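Local coordinates for protein FAD synthetase (PDB 2WSI) that catalyses the adenylation of flavin mononucleotide by ATP, forming the coenzyme FAD and releasing diphosphate, at residues S24-S29 with L245-E250; E125-S130 with S209-C214; E173-I178 with F188-P193. All blocks are in the same frame, centred on the assembly; numbering follows the deposited sequence.

Contact 1: residues S24-S29 with L245-E250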
loop_
_atom_site.group_PDB
_atom_site.type_symbol
_atom_site.label_atom_id
_atom_site.label_comp_id
_atom_site.label_asym_id
_atom_site.label_seq_id
_atom_site.Cartn_x
_atom_site.Cartn_y
_atom_site.Cartn_z
ATOM N N SER A 24 16.172 -3.921 17.497
ATOM C CA SER A 24 14.748 -3.689 17.279
ATOM C C SER A 24 14.027 -4.953 16.843
ATOM O O SER A 24 14.359 -5.544 15.819
ATOM C CB SER A 24 14.549 -2.599 16.217
ATOM O OG SER A 24 13.175 -2.389 15.933
ATOM N N GLN A 25 13.034 -5.362 17.618
ATOM C CA GLN A 25 12.182 -6.455 17.192
ATOM C C GLN A 25 11.380 -5.997 15.965
ATOM O O GLN A 25 11.130 -6.774 15.051
ATOM C CB GLN A 25 11.260 -6.896 18.333
ATOM C CG GLN A 25 12.039 -7.488 19.523
ATOM C CD GLN A 25 11.263 -7.437 20.841
ATOM O OE1 GLN A 25 10.376 -8.259 21.090
ATOM N NE2 GLN A 25 11.612 -6.475 21.700
ATOM N N ILE A 26 10.988 -4.727 15.953
ATOM C CA ILE A 26 10.137 -4.222 14.884
ATOM C C ILE A 26 10.916 -4.228 13.578
ATOM O O ILE A 26 10.426 -4.744 12.568
ATOM C CB ILE A 26 9.601 -2.822 15.192
ATOM C CG1 ILE A 26 8.507 -2.890 16.255
ATOM C CG2 ILE A 26 8.997 -2.162 13.935
ATOM C CD1 ILE A 26 8.243 -1.532 16.838
ATOM N N ILE A 27 12.134 -3.693 13.600
ATOM C CA ILE A 27 12.926 -3.629 12.382
ATOM C C ILE A 27 13.226 -5.018 11.877
ATOM O O ILE A 27 13.092 -5.278 10.679
ATOM C CB ILE A 27 14.256 -2.849 12.539
ATOM C CG1 ILE A 27 13.994 -1.385 12.914
ATOM C CG2 ILE A 27 15.051 -2.882 11.222
ATOM C CD1 ILE A 27 12.858 -0.770 12.162
ATOM N N ALA A 28 13.630 -5.921 12.767
ATOM C CA ALA A 28 13.997 -7.279 12.331
ATOM C C ALA A 28 12.776 -8.023 11.780
ATOM O O ALA A 28 12.870 -8.753 10.805
ATOM C CB ALA A 28 14.631 -8.073 13.488
ATOM N N SER A 29 11.639 -7.852 12.441
ATOM C CA SER A 29 10.395 -8.437 11.967
ATOM C C SER A 29 10.041 -7.926 10.555
ATOM O O SER A 29 9.570 -8.673 9.707
ATOM C CB SER A 29 9.275 -8.043 12.910
ATOM O OG SER A 29 8.043 -8.406 12.367
ATOM N N LEU A 245 5.294 6.809 20.709
ATOM C CA LEU A 245 5.732 6.651 19.325
ATOM C C LEU A 245 6.740 5.521 19.261
ATOM O O LEU A 245 7.727 5.509 20.007
ATOM C CB LEU A 245 6.349 7.934 18.793
ATOM C CG LEU A 245 6.854 7.912 17.348
ATOM C CD1 LEU A 245 5.712 7.611 16.361
ATOM C CD2 LEU A 245 7.494 9.239 17.023
ATOM N N HIS A 246 6.491 4.558 18.382
ATOM C CA HIS A 246 7.376 3.401 18.277
ATOM C C HIS A 246 8.289 3.456 17.070
ATOM O O HIS A 246 9.088 2.536 16.872
ATOM C CB HIS A 246 6.572 2.120 18.191
ATOM C CG HIS A 246 5.840 1.799 19.445
ATOM N ND1 HIS A 246 6.484 1.373 20.585
ATOM C CD2 HIS A 246 4.523 1.866 19.754
ATOM C CE1 HIS A 246 5.592 1.182 21.542
ATOM N NE2 HIS A 246 4.394 1.472 21.062
ATOM N N PHE A 247 8.167 4.508 16.268
ATOM C CA PHE A 247 8.865 4.564 14.972
ATOM C C PHE A 247 9.776 5.771 14.869
ATOM O O PHE A 247 10.156 6.204 13.777
ATOM C CB PHE A 247 7.848 4.566 13.820
ATOM C CG PHE A 247 6.855 3.442 13.918
ATOM C CD1 PHE A 247 7.248 2.144 13.664
ATOM C CD2 PHE A 247 5.537 3.685 14.336
ATOM C CE1 PHE A 247 6.345 1.090 13.800
ATOM C CE2 PHE A 247 4.613 2.636 14.455
ATOM C CZ PHE A 247 5.033 1.331 14.191
ATOM N N GLU A 248 10.171 6.303 16.018
ATOM C CA GLU A 248 11.032 7.479 16.010
ATOM C C GLU A 248 12.329 7.271 15.181
ATOM O O GLU A 248 12.734 8.172 14.458
ATOM C CB GLU A 248 11.344 7.885 17.461
ATOM C CG GLU A 248 12.389 8.977 17.601
ATOM C CD GLU A 248 11.861 10.354 17.242
ATOM O OE1 GLU A 248 10.764 10.445 16.642
ATOM O OE2 GLU A 248 12.556 11.351 17.550
ATOM N N TRP A 249 12.982 6.112 15.293
ATOM C CA TRP A 249 14.258 5.880 14.579
ATOM C C TRP A 249 14.030 5.916 13.064
ATOM O O TRP A 249 14.772 6.561 12.314
ATOM C CB TRP A 249 14.891 4.536 14.975
ATOM C CG TRP A 249 16.265 4.336 14.381
ATOM C CD1 TRP A 249 17.470 4.534 15.005
ATOM C CD2 TRP A 249 16.578 3.929 13.032
ATOM N NE1 TRP A 249 18.504 4.271 14.133
ATOM C CE2 TRP A 249 17.989 3.900 12.920
ATOM C CE3 TRP A 249 15.803 3.594 11.912
ATOM C CZ2 TRP A 249 18.642 3.537 11.731
ATOM C CZ3 TRP A 249 16.454 3.227 10.734
ATOM C CH2 TRP A 249 17.865 3.205 10.656
ATOM N N GLU A 250 12.977 5.237 12.624
ATOM C CA GLU A 250 12.658 5.169 11.201
ATOM C C GLU A 250 12.370 6.555 10.667
ATOM O O GLU A 250 12.769 6.891 9.557
ATOM C CB GLU A 250 11.434 4.298 10.973
ATOM C CG GLU A 250 11.652 2.831 11.237
ATOM C CD GLU A 250 11.267 2.407 12.639
ATOM O OE1 GLU A 250 11.441 3.218 13.592
ATOM O OE2 GLU A 250 10.796 1.255 12.783
#
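Ile26 and Ile27 of helix 25-45 meet Phe247 and Glu250, where the short helix 248-252 begins. Two helix N-termini pack here, with Ser24 and Phe247 at their N-cap positions.

The apolar part is carried by Ile26. Its CG2 lies 4.2 Å from Phe247 CE1, at the edge of the ring and near its plane. The two side chains cross at about a right angle. With CG1 of Ile26 beside the backbone N (chi1 -74°), CG2 is anti to that N and meets the ring edge, while CG1 leads on to CD1. CD1 rests 4.2 Å from His246 CB. That same CB lies over the centre of the Phe247 ring, 4.2 Å above its plane, so His246 CB touches both the isoleucine and the phenyl ring. Trp203 of helix 199-209 also meets the Phe247 ring.

The polar part is local to each segment or reaches outward. No hydrogen bond joins the two segments. Ser24 OG accepts from Ile27 N at 2.9 Å, a nearly straight capping bond of 171°. It ties up an N-H of the first turn, next to the apolar patch. Glu250 OE2 is hydrogen-bonded to Ser204 OG of helix 199-209, so this buried oxygen has a polar partner. The same helix touches Ile26 and Ile27 through Ser204.

Between Ile27 and Glu250 the side chains reach toward each other, tip to tip. The carboxylate lies near a methyl group: Ile27 CD1 is 3.6 Å from Glu250 CD.

Contact 2: residues E125-S130 with S209-C214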
loop_
_atom_site.group_PDB
_atom_site.type_symbol
_atom_site.label_atom_id
_atom_site.label_comp_id
_atom_site.label_asym_id
_atom_site.label_seq_id
_atom_site.Cartn_x
_atom_site.Cartn_y
_atom_site.Cartn_z
ATOM N N GLU A 125 1.281 9.418 -10.842
ATOM C CA GLU A 125 2.282 10.125 -11.626
ATOM C C GLU A 125 3.698 9.895 -11.069
ATOM O O GLU A 125 4.649 9.727 -11.841
ATOM C CB GLU A 125 1.948 11.616 -11.728
ATOM C CG GLU A 125 0.642 11.860 -12.512
ATOM C CD GLU A 125 0.853 12.073 -14.014
ATOM O OE1 GLU A 125 1.937 11.698 -14.523
ATOM O OE2 GLU A 125 -0.066 12.627 -14.678
ATOM N N ARG A 126 3.846 9.872 -9.746
ATOM C CA ARG A 126 5.145 9.569 -9.156
ATOM C C ARG A 126 5.655 8.166 -9.555
ATOM O O ARG A 126 6.831 7.979 -9.842
ATOM C CB ARG A 126 5.057 9.641 -7.630
ATOM C CG ARG A 126 6.403 9.691 -6.924
ATOM C CD ARG A 126 6.228 9.811 -5.382
ATOM N NE ARG A 126 7.510 9.678 -4.691
ATOM C CZ ARG A 126 8.539 10.517 -4.821
ATOM N NH1 ARG A 126 8.447 11.570 -5.626
ATOM N NH2 ARG A 126 9.675 10.297 -4.148
ATOM N N TYR A 127 4.790 7.163 -9.522
ATOM C CA TYR A 127 5.278 5.780 -9.722
ATOM C C TYR A 127 5.034 5.313 -11.161
ATOM O O TYR A 127 5.242 4.156 -11.473
ATOM C CB TYR A 127 4.606 4.823 -8.755
ATOM C CG TYR A 127 4.797 5.196 -7.318
ATOM C CD1 TYR A 127 6.062 5.445 -6.811
ATOM C CD2 TYR A 127 3.706 5.320 -6.465
ATOM C CE1 TYR A 127 6.244 5.799 -5.482
ATOM C CE2 TYR A 127 3.880 5.659 -5.125
ATOM C CZ TYR A 127 5.149 5.895 -4.647
ATOM O OH TYR A 127 5.325 6.239 -3.333
ATOM N N CYS A 128 4.566 6.222 -12.014
ATOM C CA CYS A 128 4.391 5.922 -13.434
ATOM C C CYS A 128 3.436 4.742 -13.623
ATOM O O CYS A 128 3.750 3.741 -14.303
ATOM C CB CYS A 128 5.755 5.609 -14.096
ATOM S SG CYS A 128 5.751 5.848 -15.886
ATOM N N LEU A 129 2.267 4.886 -13.018
ATOM C CA LEU A 129 1.197 3.913 -13.136
ATOM C C LEU A 129 0.304 4.263 -14.305
ATOM O O LEU A 129 -0.027 5.414 -14.511
ATOM C CB LEU A 129 0.333 3.945 -11.879
ATOM C CG LEU A 129 1.142 3.830 -10.586
ATOM C CD1 LEU A 129 0.181 3.798 -9.368
ATOM C CD2 LEU A 129 2.032 2.586 -10.648
ATOM N N SER A 130 -0.111 3.255 -15.036
ATOM C CA SER A 130 -1.128 3.416 -16.071
ATOM C C SER A 130 -2.442 3.081 -15.418
ATOM O O SER A 130 -2.782 1.913 -15.216
ATOM C CB SER A 130 -0.905 2.458 -17.233
ATOM O OG SER A 130 -1.960 2.588 -18.179
ATOM N N SER A 209 10.532 4.853 4.451
ATOM C CA SER A 209 10.695 5.084 3.001
ATOM C C SER A 209 10.792 6.566 2.675
ATOM O O SER A 209 11.320 6.948 1.614
ATOM C CB SER A 209 9.541 4.496 2.180
ATOM O OG SER A 209 8.337 5.236 2.347
ATOM N N ASN A 210 10.207 7.371 3.559
ATOM C CA ASN A 210 10.040 8.814 3.369
ATOM C C ASN A 210 9.158 9.155 2.185
ATOM O O ASN A 210 9.070 10.318 1.808
ATOM C CB ASN A 210 11.385 9.545 3.200
ATOM C CG ASN A 210 11.292 11.023 3.594
ATOM O OD1 ASN A 210 10.524 11.393 4.487
ATOM N ND2 ASN A 210 12.049 11.872 2.908
ATOM N N GLU A 211 8.495 8.156 1.612
ATOM C CA GLU A 211 7.541 8.407 0.510
ATOM C C GLU A 211 6.305 9.151 1.028
ATOM O O GLU A 211 5.969 9.061 2.206
ATOM C CB GLU A 211 7.137 7.079 -0.146
ATOM C CG GLU A 211 8.258 6.484 -1.003
ATOM C CD GLU A 211 8.487 7.344 -2.253
ATOM O OE1 GLU A 211 7.606 7.357 -3.140
ATOM O OE2 GLU A 211 9.521 8.033 -2.326
ATOM N N PRO A 212 5.627 9.898 0.150
ATOM C CA PRO A 212 4.454 10.632 0.625
ATOM C C PRO A 212 3.342 9.646 0.953
ATOM O O PRO A 212 3.172 8.680 0.248
ATOM C CB PRO A 212 4.063 11.494 -0.585
ATOM C CG PRO A 212 4.643 10.775 -1.796
ATOM C CD PRO A 212 5.814 9.988 -1.317
ATOM N N ILE A 213 2.595 9.890 2.006
ATOM C CA ILE A 213 1.529 8.974 2.392
ATOM C C ILE A 213 0.219 9.753 2.523
ATOM O O ILE A 213 0.220 10.960 2.759
ATOM C CB ILE A 213 1.837 8.256 3.719
ATOM C CG1 ILE A 213 1.756 9.224 4.892
ATOM C CG2 ILE A 213 3.210 7.610 3.680
ATOM C CD1 ILE A 213 1.838 8.511 6.242
ATOM N N CYS A 214 -0.891 9.056 2.359
ATOM C CA CYS A 214 -2.168 9.727 2.307
ATOM C C CYS A 214 -2.324 10.614 3.540
ATOM O O CYS A 214 -2.135 10.159 4.662
ATOM C CB CYS A 214 -3.314 8.713 2.243
ATOM S SG CYS A 214 -4.906 9.586 2.030
#
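Arg126 and Tyr127 both reach Glu211, and side-chain torsions help bring the groups together. Arg126 has CG anti to the backbone N (chi1 -165°), and its chain runs extended from CG to NE. Glu211 bends at chi2 (-69°), which sets where its CD lies. Tyr127 and Glu211 meet tip to tip.

The salt bridge is bidentate and side-on. Arg126 NE donates to Glu211 OE1 at 2.8 Å, and Arg126 NH2 donates to Glu211 OE2 at 2.9 Å. Both carboxylate oxygens are met on the syn side. The two flat groups are tilted 23° from each other, though both oxygens stay in the guanidinium plane. Two nearly straight bonds hold the guanidinium against turning.

Tyr127 OH donates to the anti lone pair of Glu211 OE1 in a short bond of 2.5 Å. OE1 therefore accepts from two donors. This pairing would favour an ionised carboxylate at the buried Glu211. The tyrosine hydroxyl is also hydrogen-bonded to Gln67 of helix 64-87. An alanine in place of Glu211 would probably leave the Arg126 guanidinium without its countercharge and Tyr127 OH without this acceptor.

Pro212 packs beside the arginine chain: its CG is 4.0 Å from Arg126 CD, and its CD lies 3.8 Å from Arg126 NE. Before Glu211, Ser209 OG accepts from Glu211 N at 3.0 Å, an ST turn that fixes the backbone after helix 199-209.

Helix 114-126 links the parallel neighbouring strands 102-106 and 129-133. The salt bridge thus joins the end of a beta-alpha-beta crossover to a loop of the alpha/beta PAPS reductase-type domain.

Contact 3: residues E173-I178 with F188-P193. With FAD (flavin-adenine dinucleotide), chain C.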
loop_
_atom_site.group_PDB
_atom_site.type_symbol
_atom_site.label_atom_id
_atom_site.label_comp_id
_atom_site.label_asym_id
_atom_site.label_seq_id
_atom_site.Cartn_x
_atom_site.Cartn_y
_atom_site.Cartn_z
ATOM N N GLU A 173 -9.774 -16.196 7.774
ATOM C CA GLU A 173 -10.092 -15.676 6.445
ATOM C C GLU A 173 -9.746 -16.681 5.352
ATOM O O GLU A 173 -10.411 -16.729 4.318
ATOM C CB GLU A 173 -9.341 -14.368 6.219
ATOM C CG GLU A 173 -9.438 -13.439 7.414
ATOM C CD GLU A 173 -8.368 -12.364 7.430
ATOM O OE1 GLU A 173 -7.773 -12.130 8.514
ATOM O OE2 GLU A 173 -8.134 -11.747 6.368
ATOM N N ALA A 174 -8.717 -17.488 5.595
ATOM C CA ALA A 174 -8.288 -18.491 4.632
ATOM C C ALA A 174 -7.800 -17.813 3.343
ATOM O O ALA A 174 -8.314 -18.051 2.249
ATOM C CB ALA A 174 -9.417 -19.460 4.334
ATOM N N LEU A 175 -6.801 -16.965 3.492
ATOM C CA LEU A 175 -6.208 -16.284 2.354
ATOM C C LEU A 175 -4.872 -16.961 2.094
ATOM O O LEU A 175 -4.210 -17.411 3.027
ATOM C CB LEU A 175 -6.033 -14.774 2.649
ATOM C CG LEU A 175 -7.319 -13.936 2.779
ATOM C CD1 LEU A 175 -7.020 -12.484 3.201
ATOM C CD2 LEU A 175 -8.122 -13.932 1.506
ATOM N N LYS A 176 -4.480 -17.023 0.825
ATOM C CA LYS A 176 -3.188 -17.551 0.418
ATOM C C LYS A 176 -2.492 -16.517 -0.481
ATOM O O LYS A 176 -3.168 -15.717 -1.130
ATOM C CB LYS A 176 -3.382 -18.843 -0.382
ATOM C CG LYS A 176 -4.010 -19.990 0.415
ATOM C CD LYS A 176 -4.842 -20.921 -0.478
ATOM C CE LYS A 176 -4.090 -21.365 -1.749
ATOM N NZ LYS A 176 -3.266 -22.575 -1.510
ATOM N N PRO A 177 -1.153 -16.563 -0.551
ATOM C CA PRO A 177 -0.380 -15.641 -1.411
ATOM C C PRO A 177 -0.737 -15.772 -2.896
ATOM O O PRO A 177 -0.729 -14.784 -3.626
ATOM C CB PRO A 177 1.078 -16.075 -1.215
ATOM C CG PRO A 177 1.084 -16.835 0.142
ATOM C CD PRO A 177 -0.302 -17.413 0.305
ATOM N N ILE A 178 -1.002 -16.984 -3.363
ATOM C CA ILE A 178 -1.473 -17.132 -4.744
ATOM C C ILE A 178 -2.766 -17.941 -4.681
ATOM O O ILE A 178 -2.750 -19.080 -4.249
ATOM C CB ILE A 178 -0.415 -17.804 -5.633
ATOM C CG1 ILE A 178 0.874 -16.951 -5.675
ATOM C CG2 ILE A 178 -0.965 -18.001 -7.037
ATOM C CD1 ILE A 178 1.979 -17.552 -6.560
ATOM N N PHE A 188 -9.950 -14.715 -11.940
ATOM C CA PHE A 188 -8.558 -14.314 -12.150
ATOM C C PHE A 188 -7.790 -14.769 -10.916
ATOM O O PHE A 188 -8.395 -15.227 -9.947
ATOM C CB PHE A 188 -8.391 -12.798 -12.355
ATOM C CG PHE A 188 -8.977 -11.942 -11.249
ATOM C CD1 PHE A 188 -8.264 -11.680 -10.098
ATOM C CD2 PHE A 188 -10.236 -11.361 -11.396
ATOM C CE1 PHE A 188 -8.797 -10.887 -9.080
ATOM C CE2 PHE A 188 -10.782 -10.559 -10.393
ATOM C CZ PHE A 188 -10.057 -10.305 -9.237
ATOM N N MET A 189 -6.469 -14.691 -10.964
ATOM C CA MET A 189 -5.678 -15.143 -9.829
ATOM C C MET A 189 -5.454 -13.974 -8.898
ATOM O O MET A 189 -5.003 -12.910 -9.328
ATOM C CB MET A 189 -4.315 -15.702 -10.281
ATOM C CG MET A 189 -3.593 -16.464 -9.161
ATOM S SD MET A 189 -4.387 -18.084 -8.789
ATOM C CE MET A 189 -3.542 -19.066 -10.042
ATOM N N ARG A 190 -5.752 -14.180 -7.616
ATOM C CA ARG A 190 -5.418 -13.190 -6.597
ATOM C C ARG A 190 -3.955 -13.371 -6.180
ATOM O O ARG A 190 -3.516 -14.485 -5.854
ATOM C CB ARG A 190 -6.335 -13.342 -5.376
ATOM C CG ARG A 190 -7.793 -13.140 -5.690
ATOM C CD ARG A 190 -8.648 -13.220 -4.400
ATOM N NE ARG A 190 -8.981 -14.603 -4.079
ATOM C CZ ARG A 190 -9.676 -14.980 -3.009
ATOM N NH1 ARG A 190 -10.118 -14.068 -2.153
ATOM N NH2 ARG A 190 -9.947 -16.268 -2.808
ATOM N N LEU A 191 -3.219 -12.265 -6.214
ATOM C CA LEU A 191 -1.827 -12.223 -5.804
ATOM C C LEU A 191 -1.789 -11.359 -4.538
ATOM O O LEU A 191 -2.031 -10.151 -4.601
ATOM C CB LEU A 191 -0.956 -11.577 -6.900
ATOM C CG LEU A 191 -1.040 -12.233 -8.282
ATOM C CD1 LEU A 191 -0.094 -11.509 -9.274
ATOM C CD2 LEU A 191 -0.707 -13.757 -8.195
ATOM N N GLN A 192 -1.460 -11.982 -3.413
ATOM C CA GLN A 192 -1.662 -11.390 -2.086
ATOM C C GLN A 192 -0.371 -11.578 -1.272
ATOM O O GLN A 192 -0.347 -12.299 -0.268
ATOM C CB GLN A 192 -2.860 -12.103 -1.407
ATOM C CG GLN A 192 -4.164 -11.846 -2.160
ATOM C CD GLN A 192 -5.360 -12.651 -1.668
ATOM O OE1 GLN A 192 -5.267 -13.854 -1.364
ATOM N NE2 GLN A 192 -6.500 -12.016 -1.664
ATOM N N PRO A 193 0.721 -10.942 -1.720
ATOM C CA PRO A 193 2.023 -11.191 -1.095
ATOM C C PRO A 193 2.279 -10.380 0.178
ATOM O O PRO A 193 3.349 -10.547 0.753
ATOM C CB PRO A 193 3.032 -10.774 -2.178
ATOM C CG PRO A 193 2.216 -10.016 -3.250
ATOM C CD PRO A 193 0.794 -9.953 -2.808
HETATM P PA FAD C . -9.707 -3.523 1.561
HETATM O O1A FAD C . -10.036 -2.215 2.227
HETATM O O2A FAD C . -10.844 -3.989 0.693
HETATM O O5B FAD C . -8.300 -3.500 0.755
HETATM C C5B FAD C . -7.700 -4.735 0.410
HETATM C C4B FAD C . -6.948 -4.558 -0.913
HETATM O O4B FAD C . -7.863 -4.559 -1.977
HETATM C C3B FAD C . -6.230 -3.225 -0.981
HETATM O O3B FAD C . -4.931 -3.307 -0.451
HETATM C C2B FAD C . -6.213 -2.955 -2.474
HETATM O O2B FAD C . -5.132 -3.627 -3.086
HETATM C C1B FAD C . -7.507 -3.576 -2.932
HETATM N N9A FAD C . -8.542 -2.530 -2.947
HETATM C C8A FAD C . -9.450 -2.215 -1.967
HETATM N N7A FAD C . -10.233 -1.193 -2.410
HETATM C C5A FAD C . -9.804 -0.853 -3.653
HETATM C C6A FAD C . -10.212 0.106 -4.556
HETATM N N6A FAD C . -11.235 0.945 -4.306
HETATM N N1A FAD C . -9.575 0.171 -5.761
HETATM C C2A FAD C . -8.538 -0.676 -6.091
HETATM N N3A FAD C . -8.108 -1.605 -5.171
HETATM C C4A FAD C . -8.762 -1.698 -3.993
HETATM N N1 FAD C . -13.416 -11.638 -1.549
HETATM C C2 FAD C . -13.876 -12.927 -1.619
HETATM O O2 FAD C . -14.561 -13.391 -0.708
HETATM N N3 FAD C . -13.578 -13.706 -2.710
HETATM C C4 FAD C . -12.822 -13.204 -3.747
HETATM O O4 FAD C . -12.583 -13.963 -4.692
HETATM C C4X FAD C . -12.350 -11.889 -3.681
HETATM N N5 FAD C . -11.579 -11.338 -4.701
HETATM C C5X FAD C . -11.115 -10.040 -4.614
HETATM C C6 FAD C . -10.341 -9.479 -5.631
HETATM C C7 FAD C . -9.912 -8.152 -5.529
HETATM C C7M FAD C . -9.089 -7.515 -6.612
HETATM C C8 FAD C . -10.242 -7.407 -4.405
HETATM C C8M FAD C . -9.767 -5.991 -4.268
HETATM C C9 FAD C . -10.999 -7.972 -3.395
HETATM C C9A FAD C . -11.447 -9.274 -3.496
HETATM N N10 FAD C . -12.216 -9.805 -2.480
HETATM C C10 FAD C . -12.645 -11.115 -2.563
HETATM C "C1'" FAD C . -12.532 -8.971 -1.268
HETATM C "C2'" FAD C . -11.423 -9.126 -0.205
HETATM O "O2'" FAD C . -11.119 -10.466 0.100
HETATM C "C3'" FAD C . -11.740 -8.392 1.095
HETATM O "O3'" FAD C . -12.766 -9.075 1.775
HETATM C "C4'" FAD C . -12.163 -6.962 0.821
HETATM O "O4'" FAD C . -11.256 -6.350 -0.073
HETATM C "C5'" FAD C . -12.180 -6.150 2.117
HETATM O "O5'" FAD C . -11.026 -6.464 2.875
HETATM P P FAD C . -10.214 -5.315 3.659
HETATM O O1P FAD C . -11.187 -4.298 4.209
HETATM O O2P FAD C . -9.289 -5.936 4.681
HETATM O O3P FAD C . -9.231 -4.600 2.627
#
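Ile178 and Met189 cross obliquely. Ile178 CG2 packs 3.7 Å from Met189 CG and also lies near SD and CE. Met189 has CG anti to the backbone N (chi1 -167°) and bends at its next two torsions, so the chain curls round that methyl. Ile178 CG1 is more loosely placed, 4.4 Å from Leu191 CD2.

Leu175 and Gln192 cross at about a right angle, with Leu175 CD2 against the side-chain amide. The backbones join beside them: Gln192 N donates to Pro177 O at 2.9 Å. Ile178 and Leu191 form an antiparallel non-hydrogen-bonded pair.

Arg190 binds FAD. Flavin O4 sits over the centre of one guanidinium face, and Arg190 NH1 is 3.3 Å from FAD C4. Arg190 NH2 is held by Arg180 O, which steadies the group. Phe188 turns its ring edge to the flavin, with CZ 3.7 Å from FAD C6.

Strand 189-191 lies between strand 160-162, parallel to it, and strand 178-180, antiparallel. Helix 25-45 covers Pro177, Ile178 and Leu191.

In the fold
The centre of contact 2 is about 10 Å from the centre of the chain, against about 16 Å for contact 3 and 19 Å for contact 1. Contact 1 is still largely buried; contacts 2 and 3 are partly buried. Contact 1 is mostly apolar, whereas contact 2 rests on charge and a tyrosine hydroxyl. Contact 3 combines strand pairing with apolar packing, and it alone touches FAD. Contacts 2 and 3 reach the same sheet, contact 2 at edge strand 129-133, contact 3 at edge strand 178-180 and its neighbour 189-191. Helix 25-45 starts in contact 1, and its later part covers contact 3. Helix 199-209 packs on contact 1 and leads into contact 2.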